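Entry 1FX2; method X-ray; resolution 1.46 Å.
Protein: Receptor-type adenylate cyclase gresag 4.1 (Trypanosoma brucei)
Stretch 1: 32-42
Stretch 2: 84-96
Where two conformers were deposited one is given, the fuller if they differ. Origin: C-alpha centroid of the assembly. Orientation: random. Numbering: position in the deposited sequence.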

ATOM      1  N   ASP A  32      -5.103  13.672  37.767  1.00 12.29           N
ATOM      2  CA  ASP A  32      -6.142  14.640  38.011  1.00 15.01           C
ATOM      3  C   ASP A  32      -6.654  15.319  36.710  1.00 16.01           C
ATOM      4  O   ASP A  32      -7.661  15.986  36.701  1.00 22.79           O
ATOM      5  CB  ASP A  32      -5.597  15.717  38.942  1.00 20.00           C
ATOM      6  CG  ASP A  32      -5.445  15.219  40.385  1.00 35.34           C
ATOM      7  OD1 ASP A  32      -6.029  14.175  40.764  1.00 29.81           O
ATOM      8  OD2 ASP A  32      -4.742  15.909  41.148  1.00 38.36           O
ATOM      9  N   LEU A  33      -6.040  15.009  35.591  1.00 13.72           N
ATOM     10  CA  LEU A  33      -6.492  15.603  34.299  1.00 14.65           C
ATOM     11  C   LEU A  33      -7.089  14.512  33.418  1.00 10.96           C
ATOM     12  O   LEU A  33      -7.989  14.795  32.657  1.00 12.47           O
ATOM     13  CB  LEU A  33      -5.304  16.212  33.483  1.00 12.92           C
ATOM     14  CG  LEU A  33      -4.386  17.244  34.100  1.00 25.10           C
ATOM     15  CD1 LEU A  33      -3.228  17.529  33.091  1.00 21.59           C
ATOM     16  CD2 LEU A  33      -5.268  18.464  34.351  1.00 22.60           C
ATOM     17  N   MET A  34      -6.609  13.270  33.521  1.00 10.70           N
ATOM     18  CA  MET A  34      -7.063  12.259  32.562  1.00 10.56           C
ATOM     19  C   MET A  34      -8.572  11.914  32.625  1.00 10.63           C
ATOM     20  O   MET A  34      -9.197  11.678  31.600  1.00  9.81           O
ATOM     21  CB  MET A  34      -6.126  11.014  32.614  1.00 10.63           C
ATOM     22  CG  MET A  34      -4.760  11.223  32.009  1.00  9.37           C
ATOM     23  SD  MET A  34      -4.825  11.674  30.235  1.00 10.25           S
ATOM     24  CE  MET A  34      -5.092  10.049  29.512  1.00 11.95           C
ATOM     25  N   PRO A  35      -9.169  11.812  33.817  1.00  9.34           N
ATOM     26  CA  PRO A  35     -10.596  11.512  33.760  1.00  9.06           C
ATOM     27  C   PRO A  35     -11.401  12.462  32.905  1.00 10.94           C
ATOM     28  O   PRO A  35     -12.197  12.052  32.076  1.00  9.85           O
ATOM     29  CB  PRO A  35     -11.029  11.553  35.253  1.00 11.37           C
ATOM     30  CG  PRO A  35      -9.759  11.106  35.985  1.00 10.36           C
ATOM     31  CD  PRO A  35      -8.602  11.790  35.201  1.00  9.72           C
ATOM     32  N   ASP A  36     -11.160  13.771  33.068  1.00 10.28           N
ATOM     33  CA  ASP A  36     -11.921  14.724  32.285  1.00 10.01           C
ATOM     34  C   ASP A  36     -11.459  14.715  30.794  1.00 10.37           C
ATOM     35  O   ASP A  36     -12.325  14.839  29.935  1.00  9.70           O
ATOM     36  CB  ASP A  36     -11.648  16.112  32.815  1.00 13.53           C
ATOM     37  CG  ASP A  36     -12.351  16.422  34.128  1.00 19.00           C
ATOM     38  OD1 ASP A  36     -13.231  15.697  34.564  1.00 18.29           O
ATOM     39  OD2 ASP A  36     -12.019  17.480  34.706  1.00 22.43           O
ATOM     40  N   ALA A  37     -10.156  14.481  30.567  1.00  8.95           N
ATOM     41  CA  ALA A  37      -9.720  14.509  29.161  1.00  7.43           C
ATOM     42  C   ALA A  37     -10.277  13.333  28.435  1.00  8.85           C
ATOM     43  O   ALA A  37     -10.729  13.467  27.311  1.00  8.83           O
ATOM     44  CB  ALA A  37      -8.200  14.512  29.051  1.00  9.71           C
ATOM     45  N   VAL A  38     -10.268  12.148  29.085  1.00  8.07           N
ATOM     46  CA  VAL A  38     -10.747  10.979  28.386  1.00  8.83           C
ATOM     47  C   VAL A  38     -12.264  11.072  28.227  1.00  8.16           C
ATOM     48  O   VAL A  38     -12.777  10.669  27.233  1.00 10.39           O
ATOM     49  CB  VAL A  38     -10.297   9.629  29.023  1.00  7.99           C
ATOM     50  CG1 VAL A  38     -10.746   8.426  28.176  1.00 10.71           C
ATOM     51  CG2 VAL A  38      -8.711   9.604  29.108  1.00  9.30           C
ATOM     52  N   ALA A  39     -12.986  11.580  29.244  1.00  9.24           N
ATOM     53  CA  ALA A  39     -14.416  11.761  29.064  1.00  9.49           C
ATOM     54  C   ALA A  39     -14.713  12.688  27.881  1.00  9.58           C
ATOM     55  O   ALA A  39     -15.620  12.372  27.101  1.00 11.39           O
ATOM     56  CB  ALA A  39     -15.020  12.327  30.364  1.00 12.45           C
ATOM     57  N   ALA A  40     -13.884  13.729  27.670  1.00  9.76           N
ATOM     58  CA  ALA A  40     -14.143  14.614  26.523  1.00  7.34           C
ATOM     59  C   ALA A  40     -13.875  13.849  25.211  1.00  9.39           C
ATOM     60  O   ALA A  40     -14.576  14.045  24.216  1.00 10.50           O
ATOM     61  CB  ALA A  40     -13.309  15.901  26.611  1.00  9.51           C
ATOM     62  N   HIS A  41     -12.791  13.058  25.247  1.00  9.24           N
ATOM     63  CA  HIS A  41     -12.457  12.189  24.085  1.00  7.27           C
ATOM     64  C   HIS A  41     -13.658  11.348  23.721  1.00  8.76           C
ATOM     65  O   HIS A  41     -14.012  11.247  22.552  1.00 10.33           O
ATOM     66  CB  HIS A  41     -11.162  11.344  24.502  1.00  7.23           C
ATOM     67  CG  HIS A  41     -10.967  10.057  23.754  1.00  8.27           C
ATOM     68  ND1 HIS A  41     -11.645   8.896  24.105  1.00 10.47           N
ATOM     69  CD2 HIS A  41     -10.047   9.686  22.829  1.00  8.59           C
ATOM     70  CE1 HIS A  41     -11.119   7.861  23.439  1.00 10.34           C
ATOM     71  NE2 HIS A  41     -10.159   8.326  22.635  1.00  9.73           N
ATOM     72  N   HIS A  42     -14.245  10.671  24.706  1.00  8.29           N
ATOM     73  CA  HIS A  42     -15.410   9.824  24.376  1.00  7.71           C
ATOM     74  C   HIS A  42     -16.590  10.624  23.835  1.00  7.98           C
ATOM     75  O   HIS A  42     -17.300  10.185  22.945  1.00 10.72           O
ATOM     76  CB  HIS A  42     -15.842   9.055  25.621  1.00  9.25           C
ATOM     77  CG  HIS A  42     -15.079   7.797  25.889  1.00 11.07           C
ATOM     78  ND1 HIS A  42     -13.710   7.718  25.815  1.00 15.57           N
ATOM     79  CD2 HIS A  42     -15.498   6.563  26.258  1.00 15.88           C
ATOM     80  CE1 HIS A  42     -13.307   6.503  26.140  1.00 13.82           C
ATOM     81  NE2 HIS A  42     -14.378   5.771  26.394  1.00 13.95           N
ATOM     82  N   CYS A  84     -11.182  17.462  15.046  0.50  9.16           N
ATOM     83  CA  CYS A  84     -11.791  18.064  16.219  0.50  7.98           C
ATOM     84  C   CYS A  84     -10.965  17.885  17.481  0.50 11.50           C
ATOM     85  O   CYS A  84     -11.090  18.667  18.473  0.50  5.99           O
ATOM     86  CB  CYS A  84     -13.209  17.626  16.443  0.50 10.49           C
ATOM     87  SG  CYS A  84     -13.384  15.954  16.775  0.50 15.85           S
ATOM     88  N   PHE A  85     -10.187  16.818  17.557  1.00  8.58           N
ATOM     89  CA  PHE A  85      -9.309  16.764  18.722  1.00  9.16           C
ATOM     90  C   PHE A  85      -8.280  17.880  18.664  1.00  6.43           C
ATOM     91  O   PHE A  85      -7.942  18.505  19.716  1.00  8.51           O
ATOM     92  CB  PHE A  85      -8.601  15.398  18.787  1.00  8.35           C
ATOM     93  CG  PHE A  85      -9.399  14.347  19.501  1.00  8.49           C
ATOM     94  CD1 PHE A  85     -10.667  13.993  19.083  1.00  8.51           C
ATOM     95  CD2 PHE A  85      -8.832  13.686  20.620  1.00  9.22           C
ATOM     96  CE1 PHE A  85     -11.398  12.964  19.738  1.00  8.63           C
ATOM     97  CE2 PHE A  85      -9.572  12.683  21.279  1.00  9.54           C
ATOM     98  CZ  PHE A  85     -10.864  12.324  20.809  1.00  8.69           C
ATOM     99  N   LEU A  86      -7.762  18.226  17.484  1.00  6.93           N
ATOM    100  CA  LEU A  86      -6.787  19.306  17.358  1.00  7.44           C
ATOM    101  C   LEU A  86      -7.452  20.637  17.750  1.00  8.59           C
ATOM    102  O   LEU A  86      -6.859  21.509  18.418  1.00  8.38           O
ATOM    103  CB  LEU A  86      -6.309  19.370  15.894  1.00  7.28           C
ATOM    104  CG  LEU A  86      -5.500  20.653  15.579  1.00  8.21           C
ATOM    105  CD1 LEU A  86      -4.057  20.564  16.268  1.00  8.85           C
ATOM    106  CD2 LEU A  86      -5.218  20.590  14.024  1.00 10.45           C
ATOM    107  N   HIS A  87      -8.730  20.769  17.385  1.00  8.73           N
ATOM    108  CA  HIS A  87      -9.438  22.039  17.647  1.00 10.25           C
ATOM    109  C   HIS A  87      -9.944  22.199  19.055  1.00 10.93           C
ATOM    110  O   HIS A  87     -10.084  23.327  19.544  1.00 14.63           O
ATOM    111  CB  HIS A  87     -10.612  22.181  16.697  1.00 12.05           C
ATOM    112  CG  HIS A  87     -10.215  22.137  15.253  1.00 10.90           C
ATOM    113  ND1 HIS A  87     -11.092  21.745  14.251  1.00 11.40           N
ATOM    114  CD2 HIS A  87      -9.010  22.325  14.656  1.00 12.13           C
ATOM    115  CE1 HIS A  87     -10.423  21.702  13.104  1.00  9.94           C
ATOM    116  NE2 HIS A  87      -9.172  22.058  13.307  1.00 10.58           N
ATOM    117  N   HIS A  88     -10.100  21.090  19.756  1.00  9.08           N
ATOM    118  CA  HIS A  88     -10.613  21.112  21.124  1.00  9.12           C
ATOM    119  C   HIS A  88      -9.709  21.853  22.117  1.00  9.20           C
ATOM    120  O   HIS A  88      -8.539  21.730  22.066  1.00 10.74           O
ATOM    121  CB  HIS A  88     -10.796  19.659  21.608  1.00  9.96           C
ATOM    122  CG  HIS A  88     -11.397  19.520  22.956  1.00  9.67           C
ATOM    123  ND1 HIS A  88     -12.758  19.729  23.167  1.00 12.15           N
ATOM    124  CD2 HIS A  88     -10.863  19.157  24.140  1.00  9.99           C
ATOM    125  CE1 HIS A  88     -13.002  19.493  24.454  1.00 10.83           C
ATOM    126  NE2 HIS A  88     -11.882  19.149  25.066  1.00 12.25           N
ATOM    127  N   ASP A  89     -10.332  22.585  23.046  1.00 10.89           N
ATOM    128  CA  ASP A  89      -9.579  23.255  24.114  1.00 13.55           C
ATOM    129  C   ASP A  89      -9.517  22.268  25.286  1.00 12.67           C
ATOM    130  O   ASP A  89     -10.488  21.986  26.000  1.00 12.08           O
ATOM    131  CB  ASP A  89     -10.306  24.510  24.545  1.00 15.60           C
ATOM    132  CG  ASP A  89      -9.552  25.235  25.660  1.00 20.13           C
ATOM    133  OD1 ASP A  89      -8.484  24.764  26.117  1.00 14.85           O
ATOM    134  OD2 ASP A  89     -10.019  26.304  26.047  1.00 26.85           O
ATOM    135  N   TRP A  90      -8.349  21.716  25.465  1.00  8.25           N
ATOM    136  CA  TRP A  90      -8.098  20.729  26.524  1.00  8.30           C
ATOM    137  C   TRP A  90      -7.874  21.363  27.885  1.00 13.25           C
ATOM    138  O   TRP A  90      -7.781  20.631  28.884  1.00 12.38           O
ATOM    139  CB  TRP A  90      -6.866  19.830  26.129  1.00 10.14           C
ATOM    140  CG  TRP A  90      -7.113  19.017  24.884  1.00  8.82           C
ATOM    141  CD1 TRP A  90      -6.820  19.403  23.630  1.00  9.56           C
ATOM    142  CD2 TRP A  90      -7.805  17.779  24.801  1.00  8.04           C
ATOM    143  NE1 TRP A  90      -7.289  18.496  22.727  1.00  8.33           N
ATOM    144  CE2 TRP A  90      -7.909  17.468  23.412  1.00  7.71           C
ATOM    145  CE3 TRP A  90      -8.362  16.917  25.774  1.00  9.69           C
ATOM    146  CZ2 TRP A  90      -8.551  16.309  22.951  1.00  9.14           C
ATOM    147  CZ3 TRP A  90      -9.011  15.762  25.312  1.00  9.48           C
ATOM    148  CH2 TRP A  90      -9.094  15.469  23.919  1.00  9.52           C
ATOM    149  N   GLY A  91      -7.715  22.687  27.887  1.00 14.23           N
ATOM    150  CA  GLY A  91      -7.587  23.401  29.175  1.00 12.56           C
ATOM    151  C   GLY A  91      -6.282  23.155  29.894  1.00 16.03           C
ATOM    152  O   GLY A  91      -6.165  23.565  31.049  1.00 19.62           O
ATOM    153  N   THR A  92      -5.278  22.633  29.189  1.00 13.02           N
ATOM    154  CA  THR A  92      -3.982  22.356  29.758  1.00 12.13           C
ATOM    155  C   THR A  92      -2.959  22.173  28.646  1.00 14.02           C
ATOM    156  O   THR A  92      -3.328  21.682  27.570  1.00 13.25           O
ATOM    157  CB  THR A  92      -4.003  21.040  30.650  1.00 15.41           C
ATOM    158  OG1 THR A  92      -2.709  20.861  31.217  1.00 16.09           O
ATOM    159  CG2 THR A  92      -4.314  19.783  29.780  1.00 13.76           C
ATOM    160  N   ASN A  93      -1.677  22.469  28.927  1.00 13.16           N
ATOM    161  CA  ASN A  93      -0.590  22.151  27.965  1.00 13.29           C
ATOM    162  C   ASN A  93       0.153  20.966  28.515  1.00 13.86           C
ATOM    163  O   ASN A  93       1.118  20.509  27.881  1.00 13.17           O
ATOM    164  CB  ASN A  93       0.444  23.285  27.835  1.00 17.58           C
ATOM    165  CG  ASN A  93      -0.137  24.539  27.232  1.00 24.13           C
ATOM    166  OD1 ASN A  93      -0.879  24.496  26.262  1.00 31.78           O
ATOM    167  ND2 ASN A  93       0.166  25.664  27.867  1.00 34.60           N
ATOM    168  N   ALA A  94      -0.319  20.387  29.634  1.00 11.14           N
ATOM    169  CA  ALA A  94       0.468  19.313  30.256  1.00 11.07           C
ATOM    170  C   ALA A  94       0.597  18.025  29.421  1.00  9.00           C
ATOM    171  O   ALA A  94       1.592  17.329  29.477  1.00  9.61           O
ATOM    172  CB  ALA A  94      -0.093  18.935  31.602  1.00 15.51           C
ATOM    173  N   LEU A  95      -0.451  17.703  28.728  1.00 11.57           N
ATOM    174  CA  LEU A  95      -0.424  16.511  27.891  1.00  8.62           C
ATOM    175  C   LEU A  95       0.534  16.684  26.682  1.00  8.83           C
ATOM    176  O   LEU A  95       1.365  15.782  26.404  1.00  8.73           O
ATOM    177  CB  LEU A  95      -1.897  16.379  27.516  1.00  9.50           C
ATOM    178  CG  LEU A  95      -2.693  15.674  28.610  1.00 10.29           C
ATOM    179  CD1 LEU A  95      -4.119  16.162  28.658  1.00 37.32           C
ATOM    180  CD2 LEU A  95      -2.651  14.197  28.491  1.00 38.53           C
ATOM    181  N   ASP A  96       0.537  17.885  26.074  1.00  7.42           N
ATOM    182  CA  ASP A  96       1.483  18.194  24.987  1.00  9.17           C
ATOM    183  C   ASP A  96       2.916  18.196  25.516  1.00  8.35           C
ATOM    184  O   ASP A  96       3.826  17.668  24.878  1.00  9.58           O
ATOM    185  CB  ASP A  96       1.104  19.515  24.363  1.00  8.54           C
ATOM    186  CG  ASP A  96      -0.158  19.401  23.548  1.00 10.81           C
ATOM    187  OD1 ASP A  96      -1.266  19.661  24.058  1.00  9.56           O
ATOM    188  OD2 ASP A  96      -0.030  18.925  22.387  1.00  9.56           O
TER

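The centre of this contact is the place where the helix starting at M34 passes the indole of W90. A37 lies nearest to it: its CB is 4.0 Å from W90 CZ3, and its carbonyl atom A37 O is closer still, 3.5 Å from the same W90 CZ3. The oxygen sits at the edge of the indole, near the ring plane, so it meets the rim of carbon-bound hydrogens rather than the π cloud. That oxygen is already engaged in the helix, where H41 N donates to A37 O at 2.9 Å, so the approach of the ring does not cost the helix its backbone bond. The CA atoms of A37 and W90 are 6.9 Å apart, the closest of the three register pairs. One turn on, A40 CB points toward the second stretch and reaches W90 CZ3 at 4.5 Å, a looser contact.

The indole is held from its other end. W90 NE1 donates to F85 O at 3.1 Å with an N-H...O angle of 154°, a bond within the second stretch that ties the loop residue back to the helix ending near H87. The CA-to-CB bond of W90 points sideways, and with chi1 at -63° (m) and chi2 at 91° the six-membered ring comes nearer to the first helix.

Toward the start of that helix, the apolar surface continues through L95. Its CD2 packs against M34 SD at 3.8 Å, while its CD1 lies 4.4 Å from A37 CB, so the two methyls reach different residues. M34 bends to make its contact: its CA-to-CB bond points sideways, but three successive m torsions (-72°, -60°, -79°) bring the end of the chain closer. Just before the helix, L33 points toward the second stretch and places CD1 3.7 Å from A94 CB.

The same L33 CD1 is 3.9 Å from T92 OG1, where the apolar patch meets a polar atom. This hydroxyl oxygen accepts from A94 N at 2.9 Å and 163°, capping the helix that begins at A94. The cap satisfies the A94 NH, and it is the accepting oxygen, not that nitrogen, that lies near the leucine methyl.

At the far end, H41 and F85 meet rim to rim: H41 CD2 is 3.4 Å from F85 CE2, each atom near the plane of the other ring. The centroids of the H41 and F85 rings are 5.4 Å apart and the planes stand at 86°, yet neither ring lies over the other's face. H41 ND1, the other ring atom bonded to CG, is hydrogen-bonded to H42 ND1 at 2.9 Å, and either could be the donor. The CA-to-CB bond of H88, the first residue to leave helical phi/psi after the helix, points toward the first stretch, and H88 NE2 lies 3.9 Å from A40 CB.

No hydrogen bond crosses between the stretches. The 412 Å² buried, both sides summed, rests on packing, and the polar bonds described here all lie within one stretch or the other.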